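Local coordinates for programmed cell death 6-interacting protein (Homo sapiens, PDB 5WA1) that acts in endocytosis, multivesicular body biogenesis, membrane repair and cytokinesis as a class E VPS protein, here represented by its Bro1 domain, which interacts with CHMP4 proteins, at residues Val28-Thr33 / Leu145-Ala150; Thr115-Phe120 / Ser129-Leu134; Ala180-Lys185 / Thr207-Met212. One frame throughout, in Å; residues are numbered along the deposited sequence.

Contact 1. Residues Val28-Thr33 / Leu145-Ala150; sequences VQLKKT and LFNCAA
In the Bro1 domain of ALIX the extended N-terminal segment 28-33 is laid across helix 137-157, and Asn147 reads its backbone as a neighbouring strand would. The carboxamide pairs with both backbone polar atoms of Lys31: Lys31 N donates to Asn147 OD1 (2.7 Å), reaching that oxygen 26° out of the carbonyl plane, while Asn147 ND2 donates to Lys31 O (2.9 Å) almost straight, at 170°, and on a lone pair. Two bonds to the backbone of one residue fix the rotation of the amide and satisfy both its ends inside the protein. CG of Asn147, anti to the carbonyl carbon (chi1 -79°), is swung out toward segment 28-33, where Leu30 CB and CG rest against this amide carbon. One turn further on, Ala150 CB packs against the chain, 3.4 Å from Val28 O and 3.8 Å from Leu30 CD1. Phe146 meets three residues of the segment: Val28 CG1 approaches Phe146 CZ at 3.7 Å, Lys31 CD comes to Phe146 CD1 at 3.5 Å, and Gln29 O lies at the ring edge. The aliphatic part of Lys31 crosses the ring at about a right angle, and its NZ goes on to Lys117 O and a salt bridge with Asp199. Trp116 of strand 114-117 touches Lys31 and Asn147, and Phe181 of helix 164-191 meets the Phe146 ring edge-to-face.

Contact 2. Residues Thr115-Phe120 / Ser129-Leu134; sequences TWKDAF and SVKLAL
Strands 115-117 and 131-134 run antiparallel, their short axes 4.7 Å apart at closest approach and 158° between directions, and form the two-stranded sheet of this otherwise largely helical Bro1 domain, a beta hairpin joined by a long loop. Trp116 and Leu132 are its hydrogen-bonded pair: Trp116 N donates to Leu132 O (3.0 Å) and Leu132 N to Trp116 O (2.9 Å). Past the strand end Asp118 N continues the ladder to Val130 O (2.9 Å). Thr115 with Ala133 and Lys117 with Lys131 are the non-hydrogen-bonded pairs; Thr115 CA-H points to Leu132 O, Lys117 CA-H to Val130 O and Lys131 CA-H to Trp116 O.

Thr115, Lys117, Lys131 and Ala133 share one face. Thr115 OG1 stands 3.2 Å from Ala133 CB. The two lysines cross obliquely, touching through their CG atoms, and their chains are extended beyond that point. Lys117 CE packs tightly on Ser129 CB (3.5 Å), though Ser129 is poorly ordered. Trp116 and Leu132 turn to the opposite face, toward the helices: Trp116 NE1 bonds to Glu140 of helix 137-157, its ring meets Tyr139 edge-to-face, and Leu132 O also accepts from Tyr139 OH.

Beyond the sheet, Asp118 CB packs against Val130 CG1. CG of Asp118 is anti to the backbone N (chi1 -166°), and the carboxylate reaches the residues that follow: OD1 closes an Asx turn and also accepts from Asp121 N, while OD2 takes the backbone N of Asp199. Within the turn itself, Phe120 N reaches Asp118 OD1 at 2.7 Å, on the anti side and 30° out of the carboxylate plane.

Contact 3. Residues Ala180-Lys185 / Thr207-Met212; sequences AFLHIK and TLSLIM
Phe181 and Leu208 both hold CG beside their own backbone N (chi1 -73° and -66°), and the leucine slants over the ring between helices 164-191 and 202-226. These helices follow each other in the chain as an antiparallel pair of the Bro1 domain; their short axes come within 8.1 Å of each other, at 160° between directions. Such a close approach is consistent with the small Ser209 at the closest point, where Ser209 CA lies 5.1 Å from Phe181 CA.

Phe181 buries the largest area of any residue here. Leu208 CB stands over one face of its ring, offset toward the rim, in a CH-pi contact 3.9 Å from the centroid and nearly along the ring normal. Leu208 CD1 extends this layer to CE1 and CZ of the same ring. Met212, one turn on, comes from a different direction: its CG lies at the ring edge, in plane, 3.9 Å from Phe181 CE2.

Around the base of the phenylalanine, Phe181 CB packs against the backbone N and the CB of Ser209. No hydrogen bond joins the two segments. Ala149 of helix 137-157 also packs on Phe181, and Leu208 touches Val28 and Phe120. The hydroxyl of Ser209 bonds to Ser178 O one turn before Leu182 on the facing helix, while its OG also lies 3.5 Å from Leu182 CB.

How the contacts relate
All three contacts lie in the one Bro1 domain. Contact 2 is nested along the chain inside the loop closed by contact 1, and contact 3 follows both. Centres of contacts 1 and 2, and of contacts 1 and 3, are about 12 Å apart; those of 2 and 3 are about 19 Å apart, so contact 1 is the nearer neighbour of each. Strand 131-134 leads into helix 137-157, which in turn precedes helix 164-191. Segment 28-33 touches both the hairpin, through Lys31 and Thr33, and helix 137-157, which itself packs on helix 164-191. Segment 207-212 belongs to the region that interacts with CHMP4 proteins, which contact 3 joins to the preceding helix.

Contact 1. Residues Val28-Thr33 / Leu145-Ala150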
ATOM      1  N   VAL A  28       0.663   4.080  -6.478  1.00 49.39           N
ATOM      2  CA  VAL A  28      -0.608   4.531  -7.031  1.00 44.19           C
ATOM      3  C   VAL A  28      -0.497   6.017  -7.348  1.00 45.82           C
ATOM      4  O   VAL A  28       0.016   6.792  -6.534  1.00 41.08           O
ATOM      5  CB  VAL A  28      -1.764   4.262  -6.050  1.00 44.17           C
ATOM      6  CG1 VAL A  28      -3.096   4.700  -6.642  1.00 44.80           C
ATOM      7  CG2 VAL A  28      -1.797   2.779  -5.674  1.00 39.90           C
ATOM      8  N   GLN A  29      -0.972   6.408  -8.529  1.00 47.11           N
ATOM      9  CA  GLN A  29      -1.019   7.821  -8.885  1.00 53.63           C
ATOM     10  C   GLN A  29      -2.122   8.535  -8.108  1.00 49.22           C
ATOM     11  O   GLN A  29      -3.160   7.951  -7.786  1.00 45.13           O
ATOM     12  CB  GLN A  29      -1.243   7.986 -10.390  1.00 62.78           C
ATOM     13  CG  GLN A  29      -0.095   7.460 -11.240  1.00 78.77           C
ATOM     14  CD  GLN A  29       1.194   8.244 -11.032  1.00 99.43           C
ATOM     15  OE1 GLN A  29       2.088   7.811 -10.300  1.00107.10           O
ATOM     16  NE2 GLN A  29       1.298   9.396 -11.685  1.00104.19           N
ATOM     17  N   LEU A  30      -1.886   9.812  -7.801  1.00 46.02           N
ATOM     18  CA  LEU A  30      -2.856  10.599  -7.059  1.00 52.87           C
ATOM     19  C   LEU A  30      -3.992  11.046  -7.977  1.00 55.06           C
ATOM     20  O   LEU A  30      -3.811  11.226  -9.183  1.00 50.66           O
ATOM     21  CB  LEU A  30      -2.185  11.823  -6.425  1.00 47.22           C
ATOM     22  CG  LEU A  30      -1.488  11.690  -5.059  1.00 48.81           C
ATOM     23  CD1 LEU A  30      -0.310  10.727  -5.089  1.00 54.67           C
ATOM     24  CD2 LEU A  30      -1.040  13.056  -4.570  1.00 57.06           C
ATOM     25  N   LYS A  31      -5.175  11.220  -7.390  1.00 48.01           N
ATOM     26  CA  LYS A  31      -6.308  11.765  -8.126  1.00 49.57           C
ATOM     27  C   LYS A  31      -6.167  13.274  -8.261  1.00 51.73           C
ATOM     28  O   LYS A  31      -5.673  13.948  -7.356  1.00 50.28           O
ATOM     29  CB  LYS A  31      -7.623  11.421  -7.425  1.00 48.64           C
ATOM     30  CG  LYS A  31      -7.886   9.921  -7.304  1.00 49.14           C
ATOM     31  CD  LYS A  31      -9.057   9.603  -6.371  1.00 42.77           C
ATOM     32  CE  LYS A  31     -10.367  10.231  -6.838  1.00 45.30           C
ATOM     33  NZ  LYS A  31     -10.660  10.006  -8.283  1.00 56.23           N
ATOM     34  N   LYS A  32      -6.594  13.800  -9.403  1.00 54.15           N
ATOM     35  CA  LYS A  32      -6.592  15.232  -9.646  1.00 62.41           C
ATOM     36  C   LYS A  32      -7.960  15.813  -9.309  1.00 59.29           C
ATOM     37  O   LYS A  32      -8.988  15.133  -9.402  1.00 58.65           O
ATOM     38  CB  LYS A  32      -6.236  15.525 -11.106  1.00 64.91           C
ATOM     39  CG  LYS A  32      -4.877  15.002 -11.532  1.00 70.35           C
ATOM     40  CD  LYS A  32      -4.689  15.145 -13.030  1.00 83.75           C
ATOM     41  CE  LYS A  32      -3.485  14.356 -13.520  1.00 95.20           C
ATOM     42  NZ  LYS A  32      -3.423  14.346 -15.009  1.00107.14           N
ATOM     43  N   THR A  33      -7.969  17.077  -8.898  1.00 57.16           N
ATOM     44  CA  THR A  33      -9.222  17.738  -8.579  1.00 56.19           C
ATOM     45  C   THR A  33      -9.157  19.175  -9.067  1.00 60.53           C
ATOM     46  O   THR A  33      -8.073  19.745  -9.229  1.00 61.99           O
ATOM     47  CB  THR A  33      -9.529  17.691  -7.070  1.00 69.52           C
ATOM     48  OG1 THR A  33     -10.785  18.332  -6.807  1.00 65.00           O
ATOM     49  CG2 THR A  33      -8.435  18.383  -6.275  1.00 64.35           C
ATOM     50  N   LEU A 145      -8.468  10.928   1.186  1.00 46.31           N
ATOM     51  CA  LEU A 145      -7.825   9.779   1.817  1.00 50.90           C
ATOM     52  C   LEU A 145      -7.175   8.870   0.779  1.00 52.83           C
ATOM     53  O   LEU A 145      -6.140   8.256   1.058  1.00 44.84           O
ATOM     54  CB  LEU A 145      -8.829   8.989   2.661  1.00 48.68           C
ATOM     55  CG  LEU A 145      -8.197   7.833   3.451  1.00 53.39           C
ATOM     56  CD1 LEU A 145      -7.029   8.339   4.293  1.00 50.58           C
ATOM     57  CD2 LEU A 145      -9.234   7.111   4.317  1.00 49.45           C
ATOM     58  N   PHE A 146      -7.764   8.780  -0.417  1.00 47.65           N
ATOM     59  CA  PHE A 146      -7.131   8.048  -1.510  1.00 52.14           C
ATOM     60  C   PHE A 146      -5.754   8.614  -1.821  1.00 49.13           C
ATOM     61  O   PHE A 146      -4.791   7.865  -2.014  1.00 42.60           O
ATOM     62  CB  PHE A 146      -8.020   8.107  -2.758  1.00 49.20           C
ATOM     63  CG  PHE A 146      -7.528   7.245  -3.901  1.00 47.63           C
ATOM     64  CD1 PHE A 146      -6.565   7.717  -4.784  1.00 41.24           C
ATOM     65  CD2 PHE A 146      -8.041   5.971  -4.090  1.00 43.18           C
ATOM     66  CE1 PHE A 146      -6.110   6.925  -5.824  1.00 46.48           C
ATOM     67  CE2 PHE A 146      -7.602   5.172  -5.139  1.00 44.03           C
ATOM     68  CZ  PHE A 146      -6.635   5.650  -6.006  1.00 42.24           C
ATOM     69  N   ASN A 147      -5.647   9.940  -1.899  1.00 48.25           N
ATOM     70  CA  ASN A 147      -4.366  10.552  -2.233  1.00 41.52           C
ATOM     71  C   ASN A 147      -3.371  10.430  -1.090  1.00 42.38           C
ATOM     72  O   ASN A 147      -2.168  10.344  -1.343  1.00 49.85           O
ATOM     73  CB  ASN A 147      -4.568  12.019  -2.637  1.00 49.39           C
ATOM     74  CG  ASN A 147      -5.073  12.157  -4.067  1.00 51.63           C
ATOM     75  OD1 ASN A 147      -5.490  11.173  -4.672  1.00 49.40           O
ATOM     76  ND2 ASN A 147      -5.034  13.371  -4.610  1.00 51.61           N
ATOM     77  N   CYS A 148      -3.838  10.432   0.166  1.00 44.61           N
ATOM     78  CA  CYS A 148      -2.929  10.133   1.272  1.00 44.14           C
ATOM     79  C   CYS A 148      -2.308   8.757   1.082  1.00 41.92           C
ATOM     80  O   CYS A 148      -1.084   8.591   1.158  1.00 43.08           O
ATOM     81  CB  CYS A 148      -3.662  10.184   2.611  1.00 43.13           C
ATOM     82  SG  CYS A 148      -4.345  11.799   3.073  1.00 50.74           S
ATOM     83  N   ALA A 149      -3.153   7.755   0.831  1.00 41.97           N
ATOM     84  CA  ALA A 149      -2.663   6.395   0.617  1.00 44.79           C
ATOM     85  C   ALA A 149      -1.754   6.320  -0.604  1.00 45.37           C
ATOM     86  O   ALA A 149      -0.684   5.698  -0.558  1.00 40.25           O
ATOM     87  CB  ALA A 149      -3.850   5.442   0.468  1.00 39.11           C
ATOM     88  N   ALA A 150      -2.163   6.954  -1.708  1.00 42.40           N
ATOM     89  CA  ALA A 150      -1.375   6.916  -2.937  1.00 43.43           C
ATOM     90  C   ALA A 150      -0.020   7.583  -2.745  1.00 46.65           C
ATOM     91  O   ALA A 150       1.018   7.040  -3.146  1.00 39.12           O
ATOM     92  CB  ALA A 150      -2.154   7.595  -4.070  1.00 41.63           C
TER

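Contact 2. Residues Thr115-Phe120 / Ser129-Leu134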
ATOM      1  N   THR A 115     -15.037  18.227  -7.614  1.00 71.36           N
ATOM      2  CA  THR A 115     -14.882  17.497  -8.862  1.00 74.81           C
ATOM      3  C   THR A 115     -13.539  16.791  -8.841  1.00 64.91           C
ATOM      4  O   THR A 115     -12.503  17.437  -8.660  1.00 67.09           O
ATOM      5  CB  THR A 115     -14.976  18.437 -10.062  1.00 80.35           C
ATOM      6  OG1 THR A 115     -16.246  19.094 -10.046  1.00 78.63           O
ATOM      7  CG2 THR A 115     -14.829  17.659 -11.359  1.00 83.65           C
ATOM      8  N   TRP A 116     -13.563  15.473  -9.028  1.00 58.23           N
ATOM      9  CA  TRP A 116     -12.368  14.644  -8.988  1.00 60.65           C
ATOM     10  C   TRP A 116     -12.327  13.757 -10.220  1.00 59.30           C
ATOM     11  O   TRP A 116     -13.365  13.324 -10.730  1.00 61.47           O
ATOM     12  CB  TRP A 116     -12.326  13.771  -7.735  1.00 63.49           C
ATOM     13  CG  TRP A 116     -12.060  14.533  -6.483  1.00 63.29           C
ATOM     14  CD1 TRP A 116     -12.958  15.262  -5.757  1.00 62.38           C
ATOM     15  CD2 TRP A 116     -10.808  14.632  -5.795  1.00 54.20           C
ATOM     16  NE1 TRP A 116     -12.341  15.815  -4.661  1.00 60.82           N
ATOM     17  CE2 TRP A 116     -11.020  15.444  -4.661  1.00 61.58           C
ATOM     18  CE3 TRP A 116      -9.529  14.119  -6.029  1.00 58.04           C
ATOM     19  CZ2 TRP A 116     -10.000  15.750  -3.761  1.00 59.69           C
ATOM     20  CZ3 TRP A 116      -8.516  14.425  -5.132  1.00 57.44           C
ATOM     21  CH2 TRP A 116      -8.759  15.234  -4.016  1.00 55.42           C
ATOM     22  N   LYS A 117     -11.132  13.517 -10.687  1.00 63.11           N
ATOM     23  CA  LYS A 117     -10.906  12.706 -11.837  1.00 69.15           C
ATOM     24  C   LYS A 117     -10.469  11.294 -11.422  1.00 62.05           C
ATOM     25  O   LYS A 117      -9.908  11.105 -10.371  1.00 54.13           O
ATOM     26  CB  LYS A 117      -9.834  13.368 -12.649  1.00 76.12           C
ATOM     27  CG  LYS A 117      -9.711  12.864 -14.050  1.00 81.91           C
ATOM     28  CD  LYS A 117      -8.504  13.483 -14.701  1.00 87.87           C
ATOM     29  CE  LYS A 117      -8.219  12.791 -16.010  1.00 95.76           C
ATOM     30  NZ  LYS A 117      -6.785  12.919 -16.360  1.00101.85           N
ATOM     31  N   ASP A 118     -10.765  10.303 -12.247  1.00 59.29           N
ATOM     32  CA  ASP A 118     -10.369   8.933 -11.933  1.00 55.54           C
ATOM     33  C   ASP A 118      -8.852   8.809 -11.920  1.00 56.36           C
ATOM     34  O   ASP A 118      -8.162   9.338 -12.798  1.00 58.73           O
ATOM     35  CB  ASP A 118     -10.965   7.961 -12.949  1.00 60.29           C
ATOM     36  CG  ASP A 118     -10.873   6.515 -12.495  1.00 65.62           C
ATOM     37  OD1 ASP A 118      -9.824   5.875 -12.735  1.00 59.19           O
ATOM     38  OD2 ASP A 118     -11.849   6.018 -11.893  1.00 66.98           O
ATOM     39  N   ALA A 119      -8.326   8.097 -10.911  1.00 51.18           N
ATOM     40  CA  ALA A 119      -6.885   7.909 -10.819  1.00 55.64           C
ATOM     41  C   ALA A 119      -6.354   7.020 -11.938  1.00 62.54           C
ATOM     42  O   ALA A 119      -5.182   7.141 -12.317  1.00 64.63           O
ATOM     43  CB  ALA A 119      -6.516   7.310  -9.462  1.00 52.84           C
ATOM     44  N   PHE A 120      -7.189   6.129 -12.480  1.00 55.89           N
ATOM     45  CA  PHE A 120      -6.729   5.091 -13.397  1.00 62.22           C
ATOM     46  C   PHE A 120      -7.327   5.214 -14.787  1.00 71.25           C
ATOM     47  O   PHE A 120      -6.592   5.134 -15.778  1.00 74.35           O
ATOM     48  CB  PHE A 120      -7.051   3.700 -12.828  1.00 58.29           C
ATOM     49  CG  PHE A 120      -6.530   3.481 -11.442  1.00 49.35           C
ATOM     50  CD1 PHE A 120      -5.180   3.617 -11.168  1.00 45.23           C
ATOM     51  CD2 PHE A 120      -7.394   3.143 -10.410  1.00 50.81           C
ATOM     52  CE1 PHE A 120      -4.700   3.413  -9.898  1.00 45.36           C
ATOM     53  CE2 PHE A 120      -6.921   2.951  -9.129  1.00 47.82           C
ATOM     54  CZ  PHE A 120      -5.571   3.080  -8.874  1.00 45.19           C
ATOM     55  N   SER A 129     -12.267  13.045 -20.271  1.00144.61           N
ATOM     56  CA  SER A 129     -11.761  12.286 -19.143  1.00141.42           C
ATOM     57  C   SER A 129     -12.912  11.748 -18.297  1.00125.64           C
ATOM     58  O   SER A 129     -14.083  12.088 -18.495  1.00131.63           O
ATOM     59  CB  SER A 129     -10.828  13.145 -18.290  1.00147.68           C
ATOM     60  OG  SER A 129     -11.514  14.253 -17.738  1.00152.71           O
ATOM     61  N   VAL A 130     -12.567  10.894 -17.341  1.00 97.14           N
ATOM     62  CA  VAL A 130     -13.536  10.290 -16.435  1.00 84.01           C
ATOM     63  C   VAL A 130     -13.510  11.108 -15.150  1.00 78.75           C
ATOM     64  O   VAL A 130     -12.606  10.967 -14.319  1.00 71.53           O
ATOM     65  CB  VAL A 130     -13.235   8.810 -16.184  1.00 84.40           C
ATOM     66  CG1 VAL A 130     -14.267   8.213 -15.236  1.00 86.86           C
ATOM     67  CG2 VAL A 130     -13.226   8.051 -17.502  1.00 81.22           C
ATOM     68  N   LYS A 131     -14.508  11.975 -14.993  1.00 80.51           N
ATOM     69  CA  LYS A 131     -14.637  12.871 -13.857  1.00 82.33           C
ATOM     70  C   LYS A 131     -15.943  12.593 -13.126  1.00 85.45           C
ATOM     71  O   LYS A 131     -16.890  12.038 -13.692  1.00 92.44           O
ATOM     72  CB  LYS A 131     -14.604  14.341 -14.300  1.00 94.07           C
ATOM     73  CG  LYS A 131     -13.311  14.789 -14.957  1.00105.10           C
ATOM     74  CD  LYS A 131     -13.404  16.254 -15.370  1.00114.85           C
ATOM     75  CE  LYS A 131     -12.065  16.793 -15.857  1.00120.68           C
ATOM     76  NZ  LYS A 131     -12.151  18.232 -16.236  1.00122.63           N
ATOM     77  N   LEU A 132     -15.987  12.992 -11.857  1.00 80.35           N
ATOM     78  CA  LEU A 132     -17.220  12.946 -11.076  1.00 81.69           C
ATOM     79  C   LEU A 132     -17.276  14.155 -10.153  1.00 72.18           C
ATOM     80  O   LEU A 132     -16.311  14.439  -9.438  1.00 66.02           O
ATOM     81  CB  LEU A 132     -17.317  11.649 -10.266  1.00 76.85           C
ATOM     82  CG  LEU A 132     -18.458  11.588  -9.244  1.00 74.92           C
ATOM     83  CD1 LEU A 132     -19.819  11.799  -9.914  1.00 83.72           C
ATOM     84  CD2 LEU A 132     -18.423  10.277  -8.472  1.00 71.57           C
ATOM     85  N   ALA A 133     -18.407  14.856 -10.164  1.00 77.68           N
ATOM     86  CA  ALA A 133     -18.618  16.021  -9.317  1.00 80.51           C
ATOM     87  C   ALA A 133     -19.787  15.757  -8.383  1.00 85.47           C
ATOM     88  O   ALA A 133     -20.872  15.379  -8.835  1.00 92.22           O
ATOM     89  CB  ALA A 133     -18.875  17.273 -10.155  1.00 76.68           C
ATOM     90  N   LEU A 134     -19.568  15.945  -7.083  1.00 79.85           N
ATOM     91  CA  LEU A 134     -20.602  15.721  -6.086  1.00 80.16           C
ATOM     92  C   LEU A 134     -20.543  16.800  -5.016  1.00 81.33           C
ATOM     93  O   LEU A 134     -19.458  17.235  -4.614  1.00 77.52           O
ATOM     94  CB  LEU A 134     -20.459  14.344  -5.431  1.00 75.15           C
ATOM     95  CG  LEU A 134     -20.743  13.134  -6.322  1.00 83.53           C
ATOM     96  CD1 LEU A 134     -20.386  11.853  -5.599  1.00 74.47           C
ATOM     97  CD2 LEU A 134     -22.204  13.128  -6.745  1.00 94.94           C
TER

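Contact 3. Residues Ala180-Lys185 / Thr207-Met212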
ATOM      1  N   ALA A 180      -5.557   2.741   4.750  1.00 44.02           N
ATOM      2  CA  ALA A 180      -6.350   3.845   4.223  1.00 43.89           C
ATOM      3  C   ALA A 180      -7.190   3.406   3.029  1.00 48.17           C
ATOM      4  O   ALA A 180      -8.359   3.787   2.928  1.00 47.45           O
ATOM      5  CB  ALA A 180      -5.444   5.020   3.844  1.00 42.90           C
ATOM      6  N   PHE A 181      -6.618   2.605   2.118  1.00 46.31           N
ATOM      7  CA  PHE A 181      -7.432   2.038   1.045  1.00 42.74           C
ATOM      8  C   PHE A 181      -8.542   1.172   1.618  1.00 44.13           C
ATOM      9  O   PHE A 181      -9.669   1.175   1.109  1.00 47.87           O
ATOM     10  CB  PHE A 181      -6.574   1.213   0.079  1.00 38.91           C
ATOM     11  CG  PHE A 181      -5.685   2.038  -0.812  1.00 37.00           C
ATOM     12  CD1 PHE A 181      -6.192   3.106  -1.534  1.00 35.31           C
ATOM     13  CD2 PHE A 181      -4.330   1.726  -0.934  1.00 38.64           C
ATOM     14  CE1 PHE A 181      -5.367   3.864  -2.364  1.00 45.39           C
ATOM     15  CE2 PHE A 181      -3.500   2.481  -1.752  1.00 39.16           C
ATOM     16  CZ  PHE A 181      -4.016   3.545  -2.476  1.00 43.07           C
ATOM     17  N   LEU A 182      -8.244   0.435   2.691  1.00 45.16           N
ATOM     18  CA  LEU A 182      -9.260  -0.421   3.301  1.00 43.62           C
ATOM     19  C   LEU A 182     -10.349   0.404   3.971  1.00 52.35           C
ATOM     20  O   LEU A 182     -11.530   0.027   3.943  1.00 55.70           O
ATOM     21  CB  LEU A 182      -8.613  -1.363   4.310  1.00 58.49           C
ATOM     22  CG  LEU A 182      -9.575  -2.383   4.902  1.00 66.68           C
ATOM     23  CD1 LEU A 182     -10.097  -3.288   3.799  1.00 65.40           C
ATOM     24  CD2 LEU A 182      -8.885  -3.182   5.984  1.00 70.90           C
ATOM     25  N   HIS A 183      -9.978   1.524   4.597  1.00 53.67           N
ATOM     26  CA  HIS A 183     -10.993   2.411   5.161  1.00 46.13           C
ATOM     27  C   HIS A 183     -11.911   2.953   4.073  1.00 57.76           C
ATOM     28  O   HIS A 183     -13.126   3.063   4.274  1.00 62.72           O
ATOM     29  CB  HIS A 183     -10.335   3.558   5.929  1.00 46.71           C
ATOM     30  CG  HIS A 183     -11.295   4.344   6.767  1.00 57.06           C
ATOM     31  ND1 HIS A 183     -11.673   5.632   6.457  1.00 61.35           N
ATOM     32  CD2 HIS A 183     -11.952   4.023   7.906  1.00 59.52           C
ATOM     33  CE1 HIS A 183     -12.524   6.070   7.367  1.00 53.67           C
ATOM     34  NE2 HIS A 183     -12.711   5.112   8.257  1.00 61.04           N
ATOM     35  N   ILE A 184     -11.352   3.294   2.908  1.00 50.97           N
ATOM     36  CA  ILE A 184     -12.195   3.755   1.809  1.00 50.63           C
ATOM     37  C   ILE A 184     -13.141   2.645   1.370  1.00 55.05           C
ATOM     38  O   ILE A 184     -14.326   2.887   1.109  1.00 59.65           O
ATOM     39  CB  ILE A 184     -11.339   4.257   0.635  1.00 47.64           C
ATOM     40  CG1 ILE A 184     -10.418   5.388   1.089  1.00 50.40           C
ATOM     41  CG2 ILE A 184     -12.228   4.741  -0.510  1.00 46.20           C
ATOM     42  CD1 ILE A 184      -9.504   5.875   0.007  1.00 48.60           C
ATOM     43  N   LYS A 185     -12.633   1.413   1.285  1.00 53.56           N
ATOM     44  CA  LYS A 185     -13.472   0.287   0.882  1.00 54.61           C
ATOM     45  C   LYS A 185     -14.713   0.175   1.761  1.00 63.83           C
ATOM     46  O   LYS A 185     -15.826  -0.032   1.259  1.00 64.25           O
ATOM     47  CB  LYS A 185     -12.662  -1.009   0.932  1.00 53.76           C
ATOM     48  CG  LYS A 185     -13.486  -2.261   0.659  1.00 63.96           C
ATOM     49  CD  LYS A 185     -12.638  -3.516   0.700  1.00 68.81           C
ATOM     50  CE  LYS A 185     -13.495  -4.752   0.489  1.00 74.94           C
ATOM     51  NZ  LYS A 185     -12.758  -5.997   0.795  1.00 73.31           N
ATOM     52  N   THR A 207      -8.479  -4.177  -3.468  1.00 46.50           N
ATOM     53  CA  THR A 207      -7.311  -4.811  -4.076  1.00 43.84           C
ATOM     54  C   THR A 207      -6.047  -4.000  -3.810  1.00 40.20           C
ATOM     55  O   THR A 207      -4.999  -4.564  -3.487  1.00 39.40           O
ATOM     56  CB  THR A 207      -7.523  -5.009  -5.580  1.00 46.93           C
ATOM     57  OG1 THR A 207      -8.588  -5.941  -5.789  1.00 51.16           O
ATOM     58  CG2 THR A 207      -6.258  -5.557  -6.241  1.00 43.12           C
ATOM     59  N   LEU A 208      -6.131  -2.674  -3.934  1.00 41.81           N
ATOM     60  CA  LEU A 208      -4.989  -1.833  -3.589  1.00 42.37           C
ATOM     61  C   LEU A 208      -4.569  -2.042  -2.139  1.00 34.75           C
ATOM     62  O   LEU A 208      -3.374  -2.028  -1.829  1.00 35.03           O
ATOM     63  CB  LEU A 208      -5.326  -0.356  -3.826  1.00 42.42           C
ATOM     64  CG  LEU A 208      -5.565   0.032  -5.288  1.00 38.36           C
ATOM     65  CD1 LEU A 208      -6.064   1.474  -5.378  1.00 39.64           C
ATOM     66  CD2 LEU A 208      -4.285  -0.142  -6.081  1.00 41.14           C
ATOM     67  N   SER A 209      -5.536  -2.201  -1.234  1.00 41.81           N
ATOM     68  CA  SER A 209      -5.185  -2.433   0.162  1.00 40.52           C
ATOM     69  C   SER A 209      -4.363  -3.707   0.313  1.00 43.33           C
ATOM     70  O   SER A 209      -3.371  -3.741   1.052  1.00 41.27           O
ATOM     71  CB  SER A 209      -6.455  -2.516   1.006  1.00 41.62           C
ATOM     72  OG  SER A 209      -6.153  -2.817   2.354  1.00 45.98           O
ATOM     73  N   LEU A 210      -4.760  -4.769  -0.381  1.00 40.16           N
ATOM     74  CA  LEU A 210      -4.006  -6.020  -0.307  1.00 36.48           C
ATOM     75  C   LEU A 210      -2.630  -5.894  -0.951  1.00 37.83           C
ATOM     76  O   LEU A 210      -1.647  -6.456  -0.442  1.00 38.49           O
ATOM     77  CB  LEU A 210      -4.820  -7.132  -0.955  1.00 38.59           C
ATOM     78  CG  LEU A 210      -4.193  -8.520  -0.950  1.00 45.17           C
ATOM     79  CD1 LEU A 210      -3.707  -8.898   0.447  1.00 53.97           C
ATOM     80  CD2 LEU A 210      -5.230  -9.502  -1.459  1.00 45.00           C
ATOM     81  N   ILE A 211      -2.523  -5.170  -2.067  1.00 38.10           N
ATOM     82  CA  ILE A 211      -1.214  -4.980  -2.695  1.00 38.56           C
ATOM     83  C   ILE A 211      -0.251  -4.287  -1.731  1.00 43.06           C
ATOM     84  O   ILE A 211       0.919  -4.674  -1.605  1.00 35.53           O
ATOM     85  CB  ILE A 211      -1.361  -4.185  -4.007  1.00 36.92           C
ATOM     86  CG1 ILE A 211      -2.121  -5.001  -5.050  1.00 39.23           C
ATOM     87  CG2 ILE A 211       0.018  -3.743  -4.519  1.00 36.73           C
ATOM     88  CD1 ILE A 211      -2.519  -4.200  -6.291  1.00 39.86           C
ATOM     89  N   MET A 212      -0.727  -3.242  -1.047  1.00 34.51           N
ATOM     90  CA  MET A 212       0.127  -2.524  -0.106  1.00 34.55           C
ATOM     91  C   MET A 212       0.478  -3.388   1.089  1.00 36.00           C
ATOM     92  O   MET A 212       1.591  -3.307   1.621  1.00 36.89           O
ATOM     93  CB  MET A 212      -0.573  -1.237   0.361  1.00 40.74           C
ATOM     94  CG  MET A 212      -0.874  -0.247  -0.756  1.00 41.30           C
ATOM     95  SD  MET A 212       0.622   0.294  -1.618  1.00 46.80           S
ATOM     96  CE  MET A 212       0.079   0.320  -3.327  1.00 46.48           C
TER